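Long-range contact in exopolygalacturonase (Yersinia enterocolitica, PDB 2UVF), which probably hydrolyses pectic polygalacturonate from the chain end, as an exo-acting family 28 glycoside hydrolase, and binds digalacturonic acid: residues T533-T545 against L561-R573. Numbering follows the deposited sequence. Where two conformers were deposited one is given.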
ATOM      1  N   THR A 533      12.721  14.296 -12.122  1.00 39.09           N
ATOM      2  CA  THR A 533      13.410  15.535 -11.773  1.00 40.43           C
ATOM      3  C   THR A 533      14.590  15.307 -10.805  1.00 41.12           C
ATOM      4  O   THR A 533      15.229  16.263 -10.358  1.00 41.42           O
ATOM      5  CB  THR A 533      12.423  16.585 -11.189  1.00 40.32           C
ATOM      6  OG1 THR A 533      12.226  16.360  -9.788  1.00 41.46           O
ATOM      7  CG2 THR A 533      11.049  16.539 -11.910  1.00 41.84           C
ATOM      8  N   GLY A 534      14.868  14.051 -10.474  1.00 41.63           N
ATOM      9  CA  GLY A 534      16.019  13.720  -9.626  1.00 42.74           C
ATOM     10  C   GLY A 534      17.330  13.761 -10.399  1.00 43.49           C
ATOM     11  O   GLY A 534      17.379  14.263 -11.521  1.00 43.42           O
ATOM     12  N   LYS A 535      18.396  13.234  -9.796  1.00 43.93           N
ATOM     13  CA  LYS A 535      19.690  13.169 -10.455  1.00 44.44           C
ATOM     14  C   LYS A 535      20.317  11.785 -10.442  1.00 44.41           C
ATOM     15  O   LYS A 535      21.355  11.568 -11.075  1.00 44.21           O
ATOM     16  CB  LYS A 535      20.665  14.178  -9.855  1.00 44.90           C
ATOM     17  CG  LYS A 535      20.409  15.609 -10.271  1.00 46.52           C
ATOM     18  CD  LYS A 535      21.569  16.518  -9.880  1.00 49.35           C
ATOM     19  CE  LYS A 535      21.531  16.898  -8.400  1.00 51.09           C
ATOM     20  NZ  LYS A 535      21.856  15.754  -7.502  1.00 52.18           N
ATOM     21  N   ASN A 536      19.719  10.848  -9.718  1.00 44.22           N
ATOM     22  CA  ASN A 536      20.253   9.499  -9.756  1.00 44.58           C
ATOM     23  C   ASN A 536      19.699   8.783 -10.991  1.00 44.01           C
ATOM     24  O   ASN A 536      18.817   9.323 -11.661  1.00 43.79           O
ATOM     25  CB  ASN A 536      20.032   8.740  -8.432  1.00 45.44           C
ATOM     26  CG  ASN A 536      21.252   8.821  -7.485  1.00 46.88           C
ATOM     27  OD1 ASN A 536      21.904   9.873  -7.372  1.00 47.68           O
ATOM     28  ND2 ASN A 536      21.560   7.704  -6.808  1.00 46.42           N
ATOM     29  N   PRO A 537      20.231   7.586 -11.310  1.00 43.29           N
ATOM     30  CA  PRO A 537      19.902   6.964 -12.580  1.00 42.58           C
ATOM     31  C   PRO A 537      18.422   6.633 -12.690  1.00 41.96           C
ATOM     32  O   PRO A 537      17.816   6.244 -11.698  1.00 42.16           O
ATOM     33  CB  PRO A 537      20.740   5.682 -12.561  1.00 42.63           C
ATOM     34  CG  PRO A 537      21.840   5.955 -11.558  1.00 42.83           C
ATOM     35  CD  PRO A 537      21.159   6.748 -10.521  1.00 43.35           C
ATOM     36  N   SER A 538      17.861   6.779 -13.889  1.00 40.89           N
ATOM     37  CA  SER A 538      16.451   6.466 -14.130  1.00 40.83           C
ATOM     38  C   SER A 538      16.125   5.018 -13.782  1.00 40.58           C
ATOM     39  O   SER A 538      15.150   4.751 -13.087  1.00 41.30           O
ATOM     40  CB  SER A 538      16.040   6.793 -15.583  1.00 40.74           C
ATOM     41  OG  SER A 538      16.809   6.086 -16.548  1.00 38.99           O
ATOM     42  N   ILE A 539      16.931   4.092 -14.291  1.00 40.29           N
ATOM     43  CA  ILE A 539      16.857   2.689 -13.927  1.00 39.87           C
ATOM     44  C   ILE A 539      18.200   2.388 -13.243  1.00 40.92           C
ATOM     45  O   ILE A 539      19.269   2.684 -13.788  1.00 40.94           O
ATOM     46  CB  ILE A 539      16.574   1.766 -15.152  1.00 39.82           C
ATOM     47  CG1 ILE A 539      15.220   2.112 -15.795  1.00 39.12           C
ATOM     48  CG2 ILE A 539      16.600   0.291 -14.738  1.00 39.64           C
ATOM     49  CD1 ILE A 539      14.828   1.269 -17.044  1.00 38.18           C
ATOM     50  N   GLU A 540      18.142   1.875 -12.019  1.00 41.58           N
ATOM     51  CA  GLU A 540      19.346   1.654 -11.252  1.00 42.76           C
ATOM     52  C   GLU A 540      19.327   0.328 -10.545  1.00 43.56           C
ATOM     53  O   GLU A 540      18.542   0.098  -9.627  1.00 43.54           O
ATOM     54  CB  GLU A 540      19.611   2.779 -10.254  1.00 42.95           C
ATOM     55  CG  GLU A 540      20.853   2.523  -9.425  1.00 44.36           C
ATOM     56  CD  GLU A 540      21.142   3.611  -8.434  1.00 47.56           C
ATOM     57  OE1 GLU A 540      20.184   4.286  -8.002  1.00 47.38           O
ATOM     58  OE2 GLU A 540      22.334   3.791  -8.084  1.00 49.96           O
ATOM     59  N   ILE A 541      20.222  -0.536 -10.998  1.00 44.89           N
ATOM     60  CA  ILE A 541      20.395  -1.875 -10.472  1.00 46.17           C
ATOM     61  C   ILE A 541      21.823  -1.906  -9.921  1.00 47.77           C
ATOM     62  O   ILE A 541      22.762  -1.482 -10.597  1.00 47.75           O
ATOM     63  CB  ILE A 541      20.135  -2.928 -11.599  1.00 45.95           C
ATOM     64  CG1 ILE A 541      18.650  -2.891 -12.029  1.00 45.29           C
ATOM     65  CG2 ILE A 541      20.535  -4.317 -11.160  1.00 45.47           C
ATOM     66  CD1 ILE A 541      18.364  -3.343 -13.449  1.00 42.86           C
ATOM     67  N   LYS A 542      21.971  -2.337  -8.668  1.00 50.07           N
ATOM     68  CA  LYS A 542      23.292  -2.493  -8.036  1.00 52.12           C
ATOM     69  C   LYS A 542      23.303  -3.614  -6.991  1.00 53.50           C
ATOM     70  O   LYS A 542      22.464  -3.649  -6.087  1.00 53.08           O
ATOM     71  CB  LYS A 542      23.761  -1.191  -7.381  1.00 52.23           C
ATOM     72  CG  LYS A 542      25.284  -1.085  -7.293  1.00 53.34           C
ATOM     73  CD  LYS A 542      25.788  -0.488  -5.976  1.00 54.49           C
ATOM     74  CE  LYS A 542      27.318  -0.536  -5.899  1.00 54.70           C
ATOM     75  NZ  LYS A 542      27.909  -1.916  -6.078  1.00 55.77           N
ATOM     76  N   GLY A 543      24.264  -4.522  -7.117  1.00 55.39           N
ATOM     77  CA  GLY A 543      24.434  -5.600  -6.152  1.00 58.07           C
ATOM     78  C   GLY A 543      25.781  -5.500  -5.467  1.00 60.02           C
ATOM     79  O   GLY A 543      26.165  -4.430  -4.983  1.00 60.11           O
ATOM     80  N   ASP A 544      26.486  -6.633  -5.427  1.00 62.08           N
ATOM     81  CA  ASP A 544      27.896  -6.705  -5.022  1.00 63.98           C
ATOM     82  C   ASP A 544      28.500  -7.978  -5.629  1.00 64.74           C
ATOM     83  O   ASP A 544      28.614  -8.996  -4.939  1.00 64.91           O
ATOM     84  CB  ASP A 544      28.031  -6.721  -3.492  1.00 64.06           C
ATOM     85  CG  ASP A 544      29.343  -6.104  -3.009  1.00 66.18           C
ATOM     86  OD1 ASP A 544      30.317  -6.044  -3.799  1.00 66.96           O
ATOM     87  OD2 ASP A 544      29.398  -5.674  -1.832  1.00 68.12           O
ATOM     88  N   THR A 545      28.853  -7.924  -6.921  1.00 65.78           N
ATOM     89  CA  THR A 545      29.300  -9.126  -7.669  1.00 66.44           C
ATOM     90  C   THR A 545      30.654  -9.662  -7.168  1.00 66.93           C
ATOM     91  O   THR A 545      30.898 -10.879  -7.203  1.00 67.17           O
ATOM     92  CB  THR A 545      29.237  -8.945  -9.239  1.00 66.49           C
ATOM     93  OG1 THR A 545      27.932  -9.316  -9.722  1.00 66.27           O
ATOM     94  CG2 THR A 545      30.280  -9.806  -9.972  1.00 66.44           C
ATOM     95  N   LEU A 561      10.581   6.508 -21.809  1.00 29.42           N
ATOM     96  CA  LEU A 561      11.063   7.395 -20.781  1.00 29.41           C
ATOM     97  C   LEU A 561      11.411   8.757 -21.378  1.00 29.70           C
ATOM     98  O   LEU A 561      12.370   8.879 -22.162  1.00 30.10           O
ATOM     99  CB  LEU A 561      12.295   6.784 -20.086  1.00 28.86           C
ATOM    100  CG  LEU A 561      12.126   5.450 -19.370  1.00 28.58           C
ATOM    101  CD1 LEU A 561      13.396   4.983 -18.737  1.00 29.46           C
ATOM    102  CD2 LEU A 561      11.107   5.613 -18.326  1.00 30.68           C
ATOM    103  N   ASN A 562      10.636   9.781 -21.024  1.00 29.23           N
ATOM    104  CA  ASN A 562      10.946  11.111 -21.490  1.00 28.47           C
ATOM    105  C   ASN A 562      11.502  11.987 -20.377  1.00 28.77           C
ATOM    106  O   ASN A 562      10.950  12.017 -19.265  1.00 28.04           O
ATOM    107  CB  ASN A 562       9.708  11.758 -22.109  1.00 28.93           C
ATOM    108  CG  ASN A 562      10.029  13.050 -22.800  1.00 27.51           C
ATOM    109  OD1 ASN A 562      10.686  13.069 -23.834  1.00 25.80           O
ATOM    110  ND2 ASN A 562       9.586  14.142 -22.225  1.00 27.33           N
ATOM    111  N   ASN A 563      12.593  12.689 -20.691  0.50 28.25           N
ATOM    112  CA  ASN A 563      13.219  13.636 -19.781  0.50 27.69           C
ATOM    113  C   ASN A 563      13.612  12.978 -18.451  0.50 28.02           C
ATOM    114  O   ASN A 563      13.163  13.376 -17.370  0.50 27.62           O
ATOM    115  CB  ASN A 563      12.334  14.875 -19.578  0.50 27.55           C
ATOM    116  CG  ASN A 563      12.951  15.890 -18.629  0.50 25.34           C
ATOM    117  OD1 ASN A 563      12.251  16.498 -17.829  0.50 26.22           O
ATOM    118  ND2 ASN A 563      14.263  16.064 -18.706  0.50 22.22           N
ATOM    119  N   VAL A 564      14.438  11.946 -18.573  1.00 28.33           N
ATOM    120  CA  VAL A 564      15.022  11.243 -17.445  1.00 28.76           C
ATOM    121  C   VAL A 564      16.563  11.187 -17.626  1.00 29.54           C
ATOM    122  O   VAL A 564      17.091  11.364 -18.743  1.00 29.42           O
ATOM    123  CB  VAL A 564      14.427   9.802 -17.266  1.00 28.74           C
ATOM    124  CG1 VAL A 564      12.903   9.818 -17.204  1.00 27.40           C
ATOM    125  CG2 VAL A 564      14.925   8.830 -18.367  1.00 28.42           C
ATOM    126  N   THR A 565      17.264  10.938 -16.531  1.00 29.85           N
ATOM    127  CA  THR A 565      18.711  10.723 -16.561  1.00 30.56           C
ATOM    128  C   THR A 565      19.026   9.331 -17.127  1.00 31.79           C
ATOM    129  O   THR A 565      18.137   8.430 -17.156  1.00 31.29           O
ATOM    130  CB  THR A 565      19.328  10.822 -15.161  1.00 29.99           C
ATOM    131  OG1 THR A 565      18.822   9.761 -14.357  1.00 31.29           O
ATOM    132  CG2 THR A 565      19.003  12.121 -14.524  1.00 28.65           C
ATOM    133  N   PRO A 566      20.279   9.143 -17.607  1.00 32.07           N
ATOM    134  CA  PRO A 566      20.733   7.819 -18.047  1.00 32.53           C
ATOM    135  C   PRO A 566      20.676   6.739 -16.951  1.00 33.30           C
ATOM    136  O   PRO A 566      20.668   7.064 -15.766  1.00 32.74           O
ATOM    137  CB  PRO A 566      22.188   8.085 -18.472  1.00 32.94           C
ATOM    138  CG  PRO A 566      22.217   9.544 -18.839  1.00 32.52           C
ATOM    139  CD  PRO A 566      21.308  10.179 -17.828  1.00 32.06           C
ATOM    140  N   THR A 567      20.656   5.467 -17.365  1.00 34.36           N
ATOM    141  CA  THR A 567      20.608   4.318 -16.471  1.00 35.18           C
ATOM    142  C   THR A 567      21.970   4.033 -15.826  1.00 36.69           C
ATOM    143  O   THR A 567      22.995   4.484 -16.329  1.00 36.77           O
ATOM    144  CB  THR A 567      20.205   3.030 -17.232  1.00 35.16           C
ATOM    145  OG1 THR A 567      21.216   2.709 -18.204  1.00 35.32           O
ATOM    146  CG2 THR A 567      18.822   3.172 -17.916  1.00 34.33           C
ATOM    147  N   ALA A 568      21.961   3.273 -14.728  1.00 37.52           N
ATOM    148  CA  ALA A 568      23.167   2.717 -14.096  1.00 38.77           C
ATOM    149  C   ALA A 568      22.830   1.320 -13.626  1.00 39.86           C
ATOM    150  O   ALA A 568      22.084   1.127 -12.666  1.00 39.33           O
ATOM    151  CB  ALA A 568      23.664   3.589 -12.924  1.00 38.77           C
ATOM    152  N   ILE A 569      23.361   0.338 -14.340  1.00 41.53           N
ATOM    153  CA  ILE A 569      22.988  -1.043 -14.139  1.00 43.11           C
ATOM    154  C   ILE A 569      24.259  -1.857 -13.878  1.00 45.18           C
ATOM    155  O   ILE A 569      25.073  -2.065 -14.784  1.00 45.58           O
ATOM    156  CB  ILE A 569      22.146  -1.558 -15.355  1.00 42.95           C
ATOM    157  CG1 ILE A 569      20.829  -0.749 -15.458  1.00 41.11           C
ATOM    158  CG2 ILE A 569      21.905  -3.084 -15.269  1.00 41.25           C
ATOM    159  CD1 ILE A 569      20.176  -0.732 -16.821  1.00 38.18           C
ATOM    160  N   SER A 570      24.431  -2.256 -12.641  1.00 20.00           N
ATOM    161  CA  SER A 570      25.463  -3.193 -12.338  1.00 20.00           C
ATOM    162  C   SER A 570      25.107  -4.428 -11.586  1.00 20.00           C
ATOM    163  O   SER A 570      24.227  -4.480 -10.763  1.00 49.95           O
ATOM    164  CB  SER A 570      26.724  -2.538 -11.836  1.00 20.00           C
ATOM    165  OG  SER A 570      26.642  -2.222 -10.483  1.00 20.00           O
ATOM    166  N   ASP A 571      25.859  -5.443 -11.904  1.00 50.26           N
ATOM    167  CA  ASP A 571      25.689  -6.746 -11.258  1.00 50.24           C
ATOM    168  C   ASP A 571      24.384  -7.410 -11.633  1.00 49.59           C
ATOM    169  O   ASP A 571      23.591  -7.801 -10.772  1.00 49.51           O
ATOM    170  CB  ASP A 571      25.806  -6.628  -9.732  1.00 50.47           C
ATOM    171  CG  ASP A 571      27.075  -5.928  -9.301  1.00 52.15           C
ATOM    172  OD1 ASP A 571      28.143  -6.179  -9.905  1.00 53.85           O
ATOM    173  OD2 ASP A 571      27.009  -5.115  -8.357  1.00 54.38           O
ATOM    174  N   LEU A 572      24.183  -7.567 -12.931  1.00 49.04           N
ATOM    175  CA  LEU A 572      22.958  -8.148 -13.429  1.00 48.48           C
ATOM    176  C   LEU A 572      23.254  -9.293 -14.391  1.00 48.18           C
ATOM    177  O   LEU A 572      24.160  -9.199 -15.207  1.00 48.33           O
ATOM    178  CB  LEU A 572      22.125  -7.065 -14.110  1.00 48.19           C
ATOM    179  CG  LEU A 572      20.742  -7.482 -14.605  1.00 47.65           C
ATOM    180  CD1 LEU A 572      19.784  -7.680 -13.436  1.00 46.85           C
ATOM    181  CD2 LEU A 572      20.234  -6.441 -15.578  1.00 47.52           C
ATOM    182  N   ARG A 573      22.488 -10.371 -14.294  1.00 47.78           N
ATOM    183  CA  ARG A 573      22.669 -11.510 -15.188  1.00 47.80           C
ATOM    184  C   ARG A 573      21.360 -11.992 -15.778  1.00 47.20           C
ATOM    185  O   ARG A 573      20.302 -11.790 -15.181  1.00 46.68           O
ATOM    186  CB  ARG A 573      23.336 -12.667 -14.440  1.00 48.36           C
ATOM    187  CG  ARG A 573      24.597 -12.260 -13.730  1.00 50.02           C
ATOM    188  CD  ARG A 573      25.492 -13.441 -13.458  1.00 53.88           C
ATOM    189  NE  ARG A 573      26.807 -12.974 -13.008  1.00 56.25           N
ATOM    190  CZ  ARG A 573      27.900 -13.731 -12.962  1.00 57.90           C
ATOM    191  NH1 ARG A 573      27.852 -15.010 -13.341  1.00 58.52           N
ATOM    192  NH2 ARG A 573      29.039 -13.205 -12.532  1.00 58.49           N
TER
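Leu561 CD1 lies 4.3 Å from Ile539 CD1, an apolar contact inside the right-handed parallel beta-helix of this family 28 enzyme. The two segments belong to successive coils, near the C-terminal end of the solenoid. Val564 then sets its CG2 against Ser538 CB. At Thr565 the polar bonds run both ways: its hydroxyl donates to the carbonyl of the preceding coil (OG1 to Asn536 O, 2.7 Å), from above the carbonyl plane, while its own carbonyl accepts Ser538 OG at 2.8 Å. The serine hydroxyl stands between its backbone N and carbonyl carbon (chi1 59°), a rotation that turns the hydroxyl of this buried serine to the Thr565 carbonyl. Pro566 O receives a weak bond from Ser538 N. Thr567 directs its methyl CG2 at Ile539 CB, and its OG1 is bonded elsewhere, to Pro590 O.

From Ala568 the strands 539-542 and 568-570 run parallel, their axes 23° apart and 4.6 Å at closest approach. Successive backbone bonds establish the register: Ala568 N to Ile539 O, Ala568 O from Ile541 N, and Ser570 N to Ile541 O. Ala568 CB is tight against the Pro537 ring, 3.3 Å from CG, on the face that also carries Glu540, whose OE1 is held by Gln493. On the face bearing Ile541, the branches of that residue and Ile569 overlap obliquely, with Ile541 CD1 4.0 Å from Ile569 CG2; Leu572 CD1 meets Ile541 CG2 from farther along. Ser570 OG rests beside Lys542 CG. Between Ser570 and Leu572, Asp571 swings its carboxylate to the turn after strand 539-542, where Lys542 NZ, 4.0 Å from OD2, may add some electrostatic attraction; Gly543 N donates to Asp571 OD2 at 3.1 Å, using the anti lone pair, with a bent N-H...O angle of 136°.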